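Inositol 2-dehydrogenase/D-chiro-inositol 3-dehydrogenase (Lactobacillus casei, PDB 4MIY) catalyses the NAD-dependent oxidation of myo-inositol to 2-keto-myo-inositol and also oxidises D-chiro-inositol to its 1-keto derivative. Local coordinates at the interface of chains A and B. Sequence-based numbering; all coordinates share one arbitrary frame. Chains: chain A/B, Inositol 2-dehydrogenase/D-chiro-inositol 3-dehydrogenase.

The interface of chains A and B. Residues chain A 147-149, 220, 222, 245; chain B 198-199, 201.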
loop_
_atom_site.group_PDB
_atom_site.type_symbol
_atom_site.label_atom_id
_atom_site.label_comp_id
_atom_site.label_asym_id
_atom_site.label_seq_id
_atom_site.Cartn_x
_atom_site.Cartn_y
_atom_site.Cartn_z
ATOM N N ALA A 147 15.006 4.184 -20.512
ATOM C CA ALA A 147 14.260 3.578 -21.588
ATOM C C ALA A 147 13.425 2.393 -21.118
ATOM O O ALA A 147 13.843 1.622 -20.322
ATOM C CB ALA A 147 15.200 3.146 -22.678
ATOM N N PRO A 148 12.235 2.268 -21.675
ATOM C CA PRO A 148 11.356 1.141 -21.401
ATOM C C PRO A 148 11.802 -0.142 -22.060
ATOM O O PRO A 148 11.916 -0.214 -23.236
ATOM C CB PRO A 148 10.028 1.603 -21.947
ATOM C CG PRO A 148 10.371 2.609 -22.968
ATOM C CD PRO A 148 11.576 3.298 -22.485
ATOM N N LEU A 149 12.016 -1.155 -21.255
ATOM C CA LEU A 149 12.611 -2.377 -21.723
ATOM C C LEU A 149 11.567 -3.446 -21.864
ATOM O O LEU A 149 11.558 -4.171 -22.799
ATOM C CB LEU A 149 13.678 -2.827 -20.743
ATOM C CG LEU A 149 14.799 -1.840 -20.499
ATOM C CD1 LEU A 149 15.670 -2.310 -19.378
ATOM C CD2 LEU A 149 15.581 -1.611 -21.773
ATOM N N LYS A 220 11.868 -0.668 -31.217
ATOM C CA LYS A 220 13.012 -0.431 -30.363
ATOM C C LYS A 220 13.363 -1.608 -29.469
ATOM O O LYS A 220 14.354 -1.581 -28.841
ATOM C CB LYS A 220 12.880 0.835 -29.530
ATOM C CG LYS A 220 12.876 2.089 -30.304
ATOM C CD LYS A 220 12.707 3.288 -29.383
ATOM C CE LYS A 220 12.650 4.554 -30.135
ATOM N NZ LYS A 220 12.613 5.785 -29.307
ATOM N N THR A 222 11.329 -3.216 -27.104
ATOM C CA THR A 222 10.538 -3.390 -25.925
ATOM C C THR A 222 9.633 -4.579 -26.103
ATOM O O THR A 222 9.059 -4.763 -27.119
ATOM C CB THR A 222 9.687 -2.136 -25.671
ATOM O OG1 THR A 222 10.557 -1.023 -25.566
ATOM C CG2 THR A 222 8.891 -2.269 -24.382
ATOM N N GLU A 245 15.286 1.043 -17.633
ATOM C CA GLU A 245 16.705 0.849 -17.380
ATOM C C GLU A 245 17.090 1.152 -15.940
ATOM O O GLU A 245 17.891 0.485 -15.395
ATOM C CB GLU A 245 17.536 1.715 -18.362
ATOM C CG GLU A 245 17.403 1.267 -19.764
ATOM C CD GLU A 245 18.016 2.186 -20.758
ATOM O OE1 GLU A 245 17.897 3.372 -20.602
ATOM O OE2 GLU A 245 18.561 1.651 -21.722
ATOM N N ARG B 198 14.866 -5.609 -25.481
ATOM C CA ARG B 198 15.751 -4.497 -25.625
ATOM C C ARG B 198 16.893 -4.532 -24.633
ATOM O O ARG B 198 16.671 -4.677 -23.470
ATOM C CB ARG B 198 14.912 -3.266 -25.360
ATOM C CG ARG B 198 15.584 -2.017 -25.520
ATOM C CD ARG B 198 14.588 -0.937 -25.558
ATOM N NE ARG B 198 15.259 0.293 -25.847
ATOM C CZ ARG B 198 14.674 1.456 -25.924
ATOM N NH1 ARG B 198 13.399 1.567 -25.702
ATOM N NH2 ARG B 198 15.377 2.494 -26.236
ATOM N N GLN B 199 18.110 -4.365 -25.109
ATOM C CA GLN B 199 19.261 -4.359 -24.238
ATOM C C GLN B 199 19.418 -3.089 -23.455
ATOM O O GLN B 199 19.370 -2.040 -24.000
ATOM C CB GLN B 199 20.529 -4.607 -25.015
ATOM C CG GLN B 199 21.799 -4.494 -24.228
ATOM C CD GLN B 199 22.130 -5.716 -23.466
ATOM O OE1 GLN B 199 21.310 -6.560 -23.287
ATOM N NE2 GLN B 199 23.352 -5.812 -23.022
ATOM N N ALA B 201 21.027 -0.011 -21.516
ATOM C CA ALA B 201 22.205 0.822 -21.535
ATOM C C ALA B 201 23.061 0.729 -20.297
ATOM O O ALA B 201 24.160 1.173 -20.282
ATOM C CB ALA B 201 21.825 2.250 -21.788
#
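The guanidinium of B:Arg198 lies between two aliphatic groups of chain A. On one face sits the methyl of A:Ala147, its CB 3.7 Å from CZ of B:Arg198 and displaced toward the rim; on the opposite face A:Lys220 brings its CB to 4.1 Å from the same CZ, likewise off centre. NH1 of B:Arg198 makes a weak, bent hydrogen bond of 3.4 Å to the backbone O of A:Pro148, which lies out of the guanidinium plane on the A:Ala147 side. The O of A:Pro148 also accepts a shorter bond from the hydroxyl OG1 of A:Thr222, 2.8 Å away and above the carbonyl plane.

In this patch of the deposited tetramer, possibly the biological one, the arginine appears to contribute more by packing than by strong polar bonds. Its CG stands opposite the backbone N (chi1 -177°) and the chain stays extended to NE, which carries the flat end between A:Ala147 and A:Lys220. A:Lys220 runs alongside in the same direction, whereas A:Leu149 crosses at about a right angle, placing CD2 3.8 Å from CG of B:Arg198. NZ of A:Lys220 and NH2 of B:Arg198, probably both positively charged, stay 5.3 Å apart.

The carboxylate of A:Glu245 bridges the two chains. OE2 of A:Glu245 accepts a nearly straight hydrogen bond (166° at H) from the backbone N of B:Ala201 at 3.0 Å, while OE1 takes one from the backbone N of A:Ala147, both donors lying out of the carboxylate plane. The internal bond probably helps position the carboxylate.

In the fold, the slot joins the start of strand 148-156 and the loops of A:Lys220, A:Thr222 and A:Glu245 to the B:198-201 loop, in the C-terminal alpha/beta region; two-fold symmetry repeats it.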